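Local coordinates for F5/8 type C domain protein (Bacteroides ovatus, PDB 4ZRX) that probably hydrolyses alpha-L-fucosyl linkages in glycans, being a putative alpha-L-fucosidase with a barrel-type hydrolase region and a discoidin-like (F5/8 type C) domain, at residues 44-49 with 82-87; 104-107 with 113-116; 132-135 with 140-143; 167-172 with 180-185; 215-220 with 246-251. All coordinates share one frame; numbering follows the deposited sequence. Where two conformers were deposited one is given.

Contact 1. Residues 44-49 with 82-87; sequences LTAFLH and RTLKEA. With EDO (1,2-ethanediol), chain D.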
# COMPACT_ATOMS: atom_id res chain seq x y z
N LEU A 44 9.09 7.32 -0.65
CA LEU A 44 9.12 5.85 -0.69
C LEU A 44 10.00 5.36 0.41
O LEU A 44 11.21 5.56 0.36
CB LEU A 44 9.61 5.34 -2.05
CG LEU A 44 9.64 3.85 -2.24
CD1 LEU A 44 8.23 3.33 -2.22
CD2 LEU A 44 10.38 3.54 -3.53
N THR A 45 9.41 4.67 1.36
CA THR A 45 10.14 4.21 2.51
C THR A 45 9.86 2.73 2.77
O THR A 45 8.90 2.19 2.25
CB THR A 45 9.77 5.00 3.74
OG1 THR A 45 8.36 4.94 3.99
CG2 THR A 45 10.12 6.47 3.56
N ALA A 46 10.68 2.11 3.57
CA ALA A 46 10.56 0.67 3.82
C ALA A 46 10.28 0.35 5.27
O ALA A 46 10.97 0.84 6.17
CB ALA A 46 11.82 -0.02 3.38
N PHE A 47 9.30 -0.50 5.49
CA PHE A 47 8.96 -1.05 6.81
C PHE A 47 9.71 -2.38 6.90
O PHE A 47 9.77 -3.14 5.91
CB PHE A 47 7.46 -1.33 6.89
CG PHE A 47 6.71 -0.77 8.07
CD1 PHE A 47 7.24 -0.68 9.34
CD2 PHE A 47 5.35 -0.50 7.91
CE1 PHE A 47 6.43 -0.20 10.40
CE2 PHE A 47 4.56 -0.04 8.94
CZ PHE A 47 5.11 0.10 10.20
N LEU A 48 10.27 -2.67 8.09
CA LEU A 48 10.83 -3.94 8.42
C LEU A 48 10.14 -4.53 9.65
O LEU A 48 10.49 -4.19 10.81
CB LEU A 48 12.33 -3.79 8.68
CG LEU A 48 13.18 -3.28 7.53
CD1 LEU A 48 14.56 -2.78 8.03
CD2 LEU A 48 13.37 -4.38 6.49
N HIS A 49 9.15 -5.36 9.44
CA HIS A 49 8.56 -6.14 10.52
C HIS A 49 9.42 -7.37 10.75
O HIS A 49 9.53 -8.25 9.90
CB HIS A 49 7.13 -6.53 10.23
CG HIS A 49 6.14 -5.44 10.43
ND1 HIS A 49 6.06 -4.35 9.60
CD2 HIS A 49 5.13 -5.32 11.31
CE1 HIS A 49 5.08 -3.57 10.02
NE2 HIS A 49 4.49 -4.16 11.03
N ARG A 82 21.32 -2.72 1.97
CA ARG A 82 21.84 -2.66 0.59
C ARG A 82 20.69 -2.92 -0.42
O ARG A 82 20.52 -2.22 -1.43
CB ARG A 82 22.95 -3.68 0.37
CG ARG A 82 23.57 -3.67 -1.05
CD ARG A 82 24.71 -4.72 -1.25
NE ARG A 82 24.29 -6.09 -0.98
CZ ARG A 82 24.55 -6.80 0.12
NH1 ARG A 82 25.23 -6.31 1.17
NH2 ARG A 82 24.09 -8.04 0.21
N THR A 83 19.91 -3.96 -0.13
CA THR A 83 18.79 -4.33 -0.96
C THR A 83 17.82 -3.14 -1.09
O THR A 83 17.42 -2.77 -2.21
CB THR A 83 18.07 -5.50 -0.38
OG1 THR A 83 18.93 -6.64 -0.41
CG2 THR A 83 16.79 -5.83 -1.15
N LEU A 84 17.50 -2.54 0.04
CA LEU A 84 16.49 -1.48 0.06
C LEU A 84 17.01 -0.15 -0.54
O LEU A 84 16.28 0.58 -1.19
CB LEU A 84 16.00 -1.28 1.50
CG LEU A 84 15.24 -2.56 1.98
CD1 LEU A 84 14.95 -2.46 3.46
CD2 LEU A 84 13.93 -2.77 1.20
N LYS A 85 18.31 0.12 -0.35
CA LYS A 85 18.94 1.28 -1.00
C LYS A 85 18.89 1.14 -2.49
O LYS A 85 18.42 2.06 -3.20
CB LYS A 85 20.36 1.42 -0.52
CG LYS A 85 21.10 2.62 -1.02
CD LYS A 85 20.82 3.84 -0.15
CE LYS A 85 21.73 5.04 -0.64
NZ LYS A 85 21.31 6.21 0.20
N GLU A 86 19.30 -0.02 -2.98
CA GLU A 86 19.32 -0.30 -4.40
C GLU A 86 17.91 -0.30 -4.99
O GLU A 86 17.73 0.09 -6.14
CB GLU A 86 19.95 -1.65 -4.70
CG GLU A 86 21.51 -1.71 -4.53
CD GLU A 86 22.07 -3.15 -4.60
OE1 GLU A 86 21.31 -4.13 -4.85
OE2 GLU A 86 23.28 -3.30 -4.37
N ALA A 87 16.92 -0.69 -4.21
CA ALA A 87 15.51 -0.66 -4.64
C ALA A 87 14.82 0.68 -4.56
O ALA A 87 13.68 0.79 -4.94
CB ALA A 87 14.71 -1.67 -3.82
C1 EDO D . 1.94 -2.25 11.89
O1 EDO D . 2.18 -3.58 12.38
C2 EDO D . 0.94 -2.35 10.75
O2 EDO D . -0.22 -3.06 11.20
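Ala-46 and Leu-48 meet Leu-84 from one side of strand 44-48, while the flat groups of Phe-47 and His-49 lie clear of that meeting. One face of the Phe-47 ring receives His-49 CE1, which sits 3.4 Å above the ring plane and over its centre. In return, Phe-47 CD2 lies at the edge of the imidazole, in its plane. Elsewhere on the rim, off NE2, lies a bound 1,2-ethanediol, whose O1 is hydrogen-bonded to His-49 NE2 at 2.7 Å and nearly straight (167°). Trp-295 stacks with the His-49 ring, and Trp-183 meets Phe-47 edge-to-face. His-49 ND1 is held by Asn-328, so both ring nitrogens are engaged, which should restrain the ring from turning. A leucine in place of His-49 would probably leave Asn-328 OD1 and the diol O1 without their nitrogen mates.

The contact with the helix is purely apolar. Leu-84 CD1 reaches Leu-48 CD2 at 3.9 Å and Ala-46 CB at 4.0 Å. Its other methyl, CD2, also meets Ala-46 CB, at 4.1 Å, so the fork of Leu-84 straddles the small side chain. The two leucines slide past each other in opposite directions.

Strand 44-48 pairs in parallel with strands 91-97 and 324-328, as expected in a TIM-type barrel. Helix 77-86 lies against it, with Leu-84 also touching Val-92 and Leu-345 of the adjoining helix 339-356.

Contact 2. Residues 104-107 with 113-116; sequences LWPT and SVAS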
# COMPACT_ATOMS: atom_id res chain seq x y z
N LEU A 104 13.88 -5.71 20.36
CA LEU A 104 15.01 -6.07 19.51
C LEU A 104 16.38 -5.49 19.87
O LEU A 104 17.34 -5.73 19.18
CB LEU A 104 14.67 -5.68 18.05
CG LEU A 104 13.55 -6.44 17.37
CD1 LEU A 104 13.52 -6.09 15.92
CD2 LEU A 104 13.74 -7.90 17.50
N TRP A 105 16.46 -4.76 20.97
CA TRP A 105 17.67 -4.22 21.50
C TRP A 105 17.67 -4.55 23.02
O TRP A 105 16.59 -4.74 23.64
CB TRP A 105 17.74 -2.72 21.29
CG TRP A 105 16.88 -1.89 22.21
CD1 TRP A 105 17.33 -1.07 23.17
CD2 TRP A 105 15.44 -1.70 22.18
NE1 TRP A 105 16.30 -0.47 23.81
CE2 TRP A 105 15.12 -0.82 23.22
CE3 TRP A 105 14.40 -2.22 21.39
CZ2 TRP A 105 13.81 -0.44 23.52
CZ3 TRP A 105 13.07 -1.88 21.72
CH2 TRP A 105 12.80 -0.98 22.76
N PRO A 106 18.87 -4.62 23.60
CA PRO A 106 18.99 -5.00 25.04
C PRO A 106 18.62 -3.83 25.93
O PRO A 106 19.51 -3.16 26.52
CB PRO A 106 20.47 -5.34 25.19
CG PRO A 106 21.18 -4.56 24.11
CD PRO A 106 20.18 -4.52 22.93
N THR A 107 17.35 -3.56 26.02
CA THR A 107 16.82 -2.49 26.84
C THR A 107 17.10 -2.73 28.34
O THR A 107 17.05 -3.84 28.83
CB THR A 107 15.33 -2.35 26.61
OG1 THR A 107 14.77 -1.29 27.40
CG2 THR A 107 14.56 -3.62 26.87
N SER A 113 13.61 -9.36 25.84
CA SER A 113 14.39 -8.79 24.75
C SER A 113 15.37 -9.76 24.21
O SER A 113 15.55 -10.85 24.77
CB SER A 113 15.15 -7.57 25.23
OG SER A 113 16.35 -7.96 25.95
N VAL A 114 16.10 -9.33 23.19
CA VAL A 114 17.19 -10.11 22.62
C VAL A 114 18.27 -10.53 23.64
O VAL A 114 18.97 -11.49 23.44
CB VAL A 114 17.87 -9.38 21.45
CG1 VAL A 114 16.94 -9.44 20.25
CG2 VAL A 114 18.29 -7.95 21.86
N ALA A 115 18.40 -9.77 24.71
CA ALA A 115 19.36 -10.12 25.80
C ALA A 115 19.04 -11.47 26.45
O ALA A 115 19.94 -12.13 27.00
CB ALA A 115 19.42 -9.00 26.82
N SER A 116 17.77 -11.86 26.42
CA SER A 116 17.30 -13.14 26.96
C SER A 116 17.17 -14.20 25.92
O SER A 116 16.66 -15.28 26.24
CB SER A 116 16.00 -13.01 27.73
OG SER A 116 16.14 -12.10 28.82
O HOH W 1 16.90 -6.36 28.03
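Val-114 pushes its two methyls against the backbone of Leu-104 and Trp-105, and this is the tight half of the contact. Val-114 CG2 lies 3.6 Å from Leu-104 O and equally close to Trp-105 C, then continues to Pro-106, whose CD is 4.1 Å away. The torsion explains the reach: with chi1 at -74°, CG1 stands beside the backbone N of Val-114 and faces Leu-104, leaving CG2 to be pressed onto the peptide that leads into the proline. Close by, Ser-113 CB sits 3.6 Å from Trp-105 O.

The looser side is where Pro-106 CB and Ala-115 CB meet at 4.1 Å, both residues being exposed. No direct hydrogen bond crosses between the segments; one water does the joining, donating to Thr-107 O (2.6 Å) and accepting from Ser-113 OG (2.7 Å). The same Ser-113 OG accepts from Ala-115 N at 3.0 Å, so it serves as both donor and acceptor. Replacing Ser-113 by an alanine would remove that hydroxyl and probably leave the water without one of its two mates and Ala-115 N without its acceptor. Behind the chain, Trp-105 NE1 and Thr-107 OG1 are both bonded to Glu-171 of helix 158-174.

Two small turns shape the pair: an inverse gamma turn centred on Pro-106, with Thr-107 N bonded to Trp-105 O, and an ST turn at Ser-113 leading into the 3-10 segment 114-116. Both belong to the long irregular loop joining strand 91-97 to helix 126-137, a beta-to-alpha connection of the barrel.

Contact 3. Residues 132-135 with 140-143; sequences AACD and KFGV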
# COMPACT_ATOMS: atom_id res chain seq x y z
N ALA A 132 24.13 0.40 12.03
CA ALA A 132 25.44 0.29 11.39
C ALA A 132 25.35 0.17 9.85
O ALA A 132 26.10 0.83 9.13
CB ALA A 132 26.21 -0.88 12.00
N ALA A 133 24.39 -0.62 9.38
CA ALA A 133 24.12 -0.77 7.96
C ALA A 133 23.56 0.54 7.37
O ALA A 133 24.02 0.94 6.30
CB ALA A 133 23.25 -1.90 7.69
N CYS A 134 22.72 1.27 8.11
CA CYS A 134 22.28 2.57 7.63
C CYS A 134 23.44 3.55 7.53
O CYS A 134 23.49 4.35 6.59
CB CYS A 134 21.21 3.17 8.46
SG CYS A 134 19.61 2.25 8.37
N ASP A 135 24.34 3.52 8.52
CA ASP A 135 25.58 4.33 8.48
C ASP A 135 26.40 4.06 7.22
O ASP A 135 26.84 5.01 6.56
CB ASP A 135 26.48 4.06 9.68
CG ASP A 135 25.91 4.58 11.02
OD1 ASP A 135 24.89 5.33 11.04
OD2 ASP A 135 26.54 4.21 12.06
N LYS A 140 18.38 6.71 5.75
CA LYS A 140 17.68 7.27 6.90
C LYS A 140 17.01 6.13 7.69
O LYS A 140 16.73 5.06 7.14
CB LYS A 140 16.66 8.32 6.52
CG LYS A 140 17.28 9.61 5.99
CD LYS A 140 16.07 10.51 5.59
CE LYS A 140 16.36 11.29 4.39
NZ LYS A 140 17.34 12.30 4.67
N PHE A 141 16.77 6.38 8.96
CA PHE A 141 16.41 5.33 9.93
C PHE A 141 15.25 5.83 10.70
O PHE A 141 15.24 7.00 11.20
CB PHE A 141 17.66 5.14 10.82
CG PHE A 141 17.49 4.27 12.01
CD1 PHE A 141 17.52 2.92 11.87
CD2 PHE A 141 17.40 4.82 13.25
CE1 PHE A 141 17.47 2.08 13.03
CE2 PHE A 141 17.31 4.02 14.40
CZ PHE A 141 17.36 2.66 14.29
N GLY A 142 14.30 4.94 10.91
CA GLY A 142 13.16 5.21 11.73
C GLY A 142 12.84 4.02 12.63
O GLY A 142 13.28 2.91 12.38
N VAL A 143 12.09 4.28 13.70
CA VAL A 143 11.69 3.26 14.64
C VAL A 143 10.19 3.19 14.90
O VAL A 143 9.54 4.20 15.06
CB VAL A 143 12.44 3.34 15.99
CG1 VAL A 143 13.94 3.15 15.74
CG2 VAL A 143 12.17 4.63 16.65
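In the tight return from helix 126-137 to strand 140-145, an alpha-to-beta connection of the barrel, Cys-134 and Phe-141 meet with only four residues between the two segments. The touching atoms are Cys-134 SG and Phe-141 CD1, 4.1 Å apart. The Cys-134 sulfur stands 5.4 Å from the centroid of the Phe-141 ring and 70° off its normal. This is a sulfur-aromatic contact, but the approach is oblique, and no hydrogen bond accompanies it. Cys-134 SG also comes within 4.2 Å of Lys-140 O, so it faces the backbone of Lys-140 as well as the ring.

The fold explains the pairing. Strand 140-145 lies between strands 91-97 and 181-184 in the parallel barrel sheet, and the helix that precedes it packs back against it. On the strand, Phe-141 CB points toward the helix, and CG is anti to the backbone N (chi1 172°), which stands the ring up alongside the helix, where Val-127, Leu-130 and Arg-131 also touch it. Cys-134 points inward from the helix at the level of Lys-140, their CA atoms 6.6 Å apart. Its side chain further touches Val-92 of the neighbouring strand and Val-81 of helix 77-86.

Contact 4. Residues 167-172 with 180-185; sequences RQLTEL and HEVWFD. With EDO (1,2-ethanediol), chain B.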
# COMPACT_ATOMS: atom_id res chain seq x y z
N ARG A 167 11.34 5.38 28.86
CA ARG A 167 12.70 4.86 28.97
C ARG A 167 13.07 4.05 27.75
O ARG A 167 14.18 4.20 27.25
CB ARG A 167 12.92 4.07 30.26
CG ARG A 167 13.14 4.98 31.40
CD ARG A 167 13.05 4.20 32.71
NE ARG A 167 13.94 3.03 32.79
CZ ARG A 167 13.54 1.83 33.23
NH1 ARG A 167 12.28 1.60 33.55
NH2 ARG A 167 14.41 0.83 33.34
N GLN A 168 12.15 3.24 27.22
CA GLN A 168 12.41 2.54 25.94
C GLN A 168 12.69 3.46 24.76
O GLN A 168 13.67 3.30 23.99
CB GLN A 168 11.26 1.61 25.60
CG GLN A 168 11.13 0.46 26.58
CD GLN A 168 10.10 -0.59 26.15
OE1 GLN A 168 9.14 -0.30 25.41
NE2 GLN A 168 10.23 -1.78 26.68
N LEU A 169 11.86 4.48 24.67
CA LEU A 169 11.93 5.50 23.60
C LEU A 169 13.21 6.26 23.68
O LEU A 169 13.84 6.50 22.71
CB LEU A 169 10.71 6.38 23.69
CG LEU A 169 10.58 7.52 22.68
CD1 LEU A 169 10.44 6.95 21.28
CD2 LEU A 169 9.38 8.35 23.09
N THR A 170 13.62 6.63 24.90
CA THR A 170 14.87 7.35 25.12
C THR A 170 16.05 6.51 24.71
O THR A 170 16.93 6.99 24.06
CB THR A 170 14.97 7.80 26.59
OG1 THR A 170 13.87 8.67 26.89
CG2 THR A 170 16.31 8.49 26.88
N GLU A 171 16.03 5.21 24.97
CA GLU A 171 17.14 4.39 24.47
C GLU A 171 17.25 4.44 22.94
O GLU A 171 18.34 4.64 22.32
CB GLU A 171 16.98 2.94 24.94
CG GLU A 171 17.19 2.78 26.41
CD GLU A 171 16.71 1.47 26.98
OE1 GLU A 171 15.82 0.76 26.35
OE2 GLU A 171 17.20 1.16 28.12
N LEU A 172 16.10 4.23 22.30
CA LEU A 172 16.05 4.19 20.84
C LEU A 172 16.45 5.49 20.19
O LEU A 172 17.03 5.48 19.11
CB LEU A 172 14.65 3.72 20.36
CG LEU A 172 14.24 2.29 20.71
CD1 LEU A 172 12.82 2.03 20.33
CD2 LEU A 172 15.15 1.33 19.99
N HIS A 180 14.54 9.63 11.84
CA HIS A 180 13.68 10.52 11.05
C HIS A 180 12.18 10.29 11.24
O HIS A 180 11.39 11.17 10.90
CB HIS A 180 14.06 10.47 9.60
CG HIS A 180 15.22 11.34 9.25
ND1 HIS A 180 16.54 10.97 9.46
CD2 HIS A 180 15.26 12.61 8.75
CE1 HIS A 180 17.34 11.96 9.09
NE2 HIS A 180 16.59 12.95 8.64
N GLU A 181 11.77 9.15 11.77
CA GLU A 181 10.36 8.88 11.97
C GLU A 181 10.21 7.95 13.15
O GLU A 181 10.99 6.99 13.24
CB GLU A 181 9.70 8.28 10.69
CG GLU A 181 8.20 7.96 10.78
CD GLU A 181 7.50 7.73 9.45
OE1 GLU A 181 8.09 7.98 8.40
OE2 GLU A 181 6.28 7.38 9.49
N VAL A 182 9.22 8.22 14.00
CA VAL A 182 8.84 7.41 15.14
C VAL A 182 7.38 7.04 14.98
O VAL A 182 6.52 7.92 14.89
CB VAL A 182 9.02 8.17 16.49
CG1 VAL A 182 8.65 7.30 17.62
CG2 VAL A 182 10.49 8.59 16.61
N TRP A 183 7.13 5.72 14.83
CA TRP A 183 5.82 5.23 14.49
C TRP A 183 5.17 4.67 15.74
O TRP A 183 5.72 3.75 16.37
CB TRP A 183 5.99 4.11 13.45
CG TRP A 183 5.05 4.09 12.32
CD1 TRP A 183 5.18 4.80 11.17
CD2 TRP A 183 3.89 3.25 12.13
NE1 TRP A 183 4.18 4.52 10.31
CE2 TRP A 183 3.39 3.54 10.83
CE3 TRP A 183 3.16 2.39 12.95
CZ2 TRP A 183 2.24 2.91 10.31
CZ3 TRP A 183 2.06 1.78 12.44
CH2 TRP A 183 1.62 2.00 11.12
N PHE A 184 4.02 5.24 16.10
CA PHE A 184 3.23 4.79 17.25
C PHE A 184 1.89 4.27 16.77
O PHE A 184 0.93 5.00 16.51
CB PHE A 184 3.04 5.96 18.22
CG PHE A 184 4.30 6.45 18.92
CD1 PHE A 184 5.27 5.58 19.37
CD2 PHE A 184 4.40 7.79 19.26
CE1 PHE A 184 6.36 6.04 20.07
CE2 PHE A 184 5.50 8.29 19.98
CZ PHE A 184 6.52 7.40 20.38
N ASP A 185 1.84 2.95 16.58
CA ASP A 185 0.67 2.26 16.11
C ASP A 185 -0.49 2.47 17.05
O ASP A 185 -0.30 2.46 18.28
CB ASP A 185 1.03 0.80 15.99
CG ASP A 185 0.09 0.01 15.15
OD1 ASP A 185 -1.02 0.49 14.86
OD2 ASP A 185 0.54 -1.11 14.79
C1 EDO B . -2.10 2.02 12.03
O1 EDO B . -2.21 0.60 12.04
C2 EDO B . -3.38 2.64 12.58
O2 EDO B . -3.32 2.62 14.02
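Leu-169 meets Val-182 and Phe-184 with its two terminal methyls, and its chain can be followed inward from the helix. CB points toward the strand, yet neither it nor CG comes within 4.5 Å of segment 180-185. With CG anti to the backbone N (chi1 179°), the chain extends from the helix before it forks. Leu-169 CD1 takes two partners: Phe-184 CZ at 4.0 Å and Val-182 CG1 at 4.1 Å. Leu-169 CD2 has one, again Phe-184 CZ, at 4.1 Å. The methyl CD1 lies at the edge of the phenyl ring, near its plane, and the two side chains cross at about a right angle. Against Val-182 the leucine runs at a slant.

These residues belong to a beta-alpha-beta crossover: strand 140-145, helix 158-174 and strand 181-184, the two strands being parallel neighbours in the barrel sheet. Within segment 167-172, Leu-169 carries the contact with the second strand. Helix 201-211 flanks the same patch, Thr-207 touching Leu-169 while Ile-208 touches Val-182 and Phe-184.

The next residue, Asp-185, just past the strand, brings different chemistry. A bound 1,2-ethanediol donates to Asp-185 OD1 from O1 at 3.1 Å and from O2 at 3.2 Å, and the same oxygen accepts from Ala-187 N. The diol rests its C1 3.8 Å from Trp-183 CH2. Asp-185 OD2 is hydrogen-bonded to Tyr-144 OH, so both carboxylate oxygens have partners and the group is hindered from turning.

Contact 5. Residues 215-220 with 246-251; sequences AVMAIM and PGIYAR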
# COMPACT_ATOMS: atom_id res chain seq x y z
N ALA A 215 12.87 14.40 13.60
CA ALA A 215 11.91 13.28 13.53
C ALA A 215 10.50 13.78 13.41
O ALA A 215 10.16 14.84 13.97
CB ALA A 215 11.98 12.42 14.72
N VAL A 216 9.68 13.00 12.71
CA VAL A 216 8.24 13.14 12.77
C VAL A 216 7.61 12.01 13.63
O VAL A 216 8.08 10.87 13.59
CB VAL A 216 7.57 13.17 11.38
CG1 VAL A 216 7.90 14.48 10.68
CG2 VAL A 216 7.96 11.99 10.53
N MSE A 217 6.58 12.36 14.39
CA MSE A 217 5.80 11.42 15.20
C MSE A 217 4.58 11.02 14.42
O MSE A 217 3.74 11.84 14.07
CB MSE A 217 5.42 12.05 16.54
CG MSE A 217 4.76 11.09 17.51
SE MSE A 217 4.55 12.04 19.16
CE MSE A 217 3.19 11.10 20.14
N ALA A 218 4.50 9.73 14.06
CA ALA A 218 3.51 9.19 13.13
C ALA A 218 2.45 8.30 13.75
O ALA A 218 2.70 7.54 14.68
CB ALA A 218 4.24 8.42 12.06
N ILE A 219 1.24 8.42 13.18
CA ILE A 219 0.06 7.57 13.40
C ILE A 219 -0.61 8.07 14.67
O ILE A 219 -1.52 8.92 14.58
CB ILE A 219 0.35 6.06 13.38
CG1 ILE A 219 1.29 5.70 12.23
CG2 ILE A 219 -0.94 5.28 13.42
CD1 ILE A 219 0.81 6.04 10.80
N MSE A 220 -0.18 7.60 15.84
CA MSE A 220 -0.59 8.24 17.11
C MSE A 220 0.45 9.32 17.31
O MSE A 220 1.44 9.19 18.05
CB MSE A 220 -0.64 7.25 18.29
CG MSE A 220 -1.65 6.17 18.16
SE MSE A 220 -3.46 6.80 17.85
CE MSE A 220 -3.68 7.71 19.49
N PRO A 246 -5.63 14.85 15.09
CA PRO A 246 -4.72 13.81 15.56
C PRO A 246 -5.19 13.12 16.81
O PRO A 246 -5.63 13.79 17.77
CB PRO A 246 -3.40 14.57 15.78
CG PRO A 246 -3.44 15.57 14.71
CD PRO A 246 -4.89 16.03 14.64
N GLY A 247 -5.11 11.80 16.80
CA GLY A 247 -5.65 10.97 17.87
C GLY A 247 -5.01 11.20 19.23
O GLY A 247 -5.58 10.85 20.27
N ILE A 248 -3.81 11.77 19.24
CA ILE A 248 -3.10 12.01 20.48
C ILE A 248 -3.67 13.17 21.30
O ILE A 248 -3.25 13.35 22.44
CB ILE A 248 -1.61 12.24 20.26
CG1 ILE A 248 -1.36 13.40 19.29
CG2 ILE A 248 -0.96 10.91 19.82
CD1 ILE A 248 -0.02 13.96 19.44
N TYR A 249 -4.55 13.97 20.71
CA TYR A 249 -5.09 15.11 21.40
C TYR A 249 -6.32 14.65 22.15
O TYR A 249 -7.12 13.88 21.64
CB TYR A 249 -5.49 16.21 20.43
CG TYR A 249 -4.39 16.80 19.60
CD1 TYR A 249 -3.04 16.64 19.92
CD2 TYR A 249 -4.70 17.54 18.50
CE1 TYR A 249 -2.04 17.21 19.11
CE2 TYR A 249 -3.74 18.10 17.72
CZ TYR A 249 -2.43 17.94 18.01
OH TYR A 249 -1.51 18.57 17.22
N ALA A 250 -6.47 15.13 23.39
CA ALA A 250 -7.59 14.69 24.20
C ALA A 250 -8.94 14.99 23.52
O ALA A 250 -9.87 14.22 23.62
CB ALA A 250 -7.54 15.42 25.56
N ARG A 251 -9.04 16.13 22.85
CA ARG A 251 -10.29 16.49 22.13
C ARG A 251 -10.63 15.68 20.86
O ARG A 251 -11.72 15.81 20.30
CB ARG A 251 -10.22 17.95 21.75
CG ARG A 251 -9.16 18.32 20.70
CD ARG A 251 -9.02 19.83 20.70
NE ARG A 251 -8.17 20.40 19.66
CZ ARG A 251 -6.86 20.53 19.73
NH1 ARG A 251 -6.18 20.06 20.77
NH2 ARG A 251 -6.20 21.13 18.77
O HOH W 2 -4.18 9.59 15.26
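Ile-248 CG2 is the methyl on which Met-217 and Met-220, both modelled as selenomethionine, converge. Their conformations differ sharply. Met-217 is stretched out: CG lies anti to the backbone N (chi1 -173°) and the chain stays extended to CE, which meets Ile-248 CG2 tip to tip at 4.2 Å. Met-220 is folded instead. Its chain bends at chi2 and again at chi3 (-64°), which curls Met-220 CE back over the turn to lie 3.7 Å from Gly-247 C and 3.8 Å from Gly-247 O. Met-220 CB, meanwhile, keeps 4.0 Å from Ile-248 CG2.

Ile-248 takes up a less common posture, with CG1 between its backbone N and carbonyl carbon (chi1 56°). That places CG2 beside the backbone N and against segment 215-220, where it presses to 3.3 Å from Met-220 C. The packing there is tight. A CB modelled on Gly-247 would lie only 3.2 Å from Met-220 CE. Pro-246 to Tyr-249 form a type I beta turn, which brings Gly-247 and Ile-248 to the end of strand 216-219.

The polar link runs through one water, which donates to Ile-219 O and accepts from Gly-247 N, each at 2.8 Å. With Trp-201 of helix 201-211 touching both Met-220 and Ile-248, the chemistry implies that the turn is joined to the strand end by methyl packing and a single water bridge, with no direct hydrogen bond or charge pair between the segments.

Contacts 1, 3, 4 and 5 all reach the barrel sheet; contact 2 lies in a loop, yet touches contact 4 through Glu-171. Contacts 1, 3 and 4 are buried helix-on-strand packings of aliphatic carbons, an aromatic ring or sulfur. Contact 2 is mostly buried but has two exposed residues, and contact 5 is only partly buried; in each a water spans the segments. Contacts 3 and 4 lie on neighbouring strands, as do contacts 4 and 5, joined by backbone hydrogen bonds. Contacts 1 and 4 touch through Phe-47 and Trp-183 within the barrel, and both hold a bound diol at a strand's end.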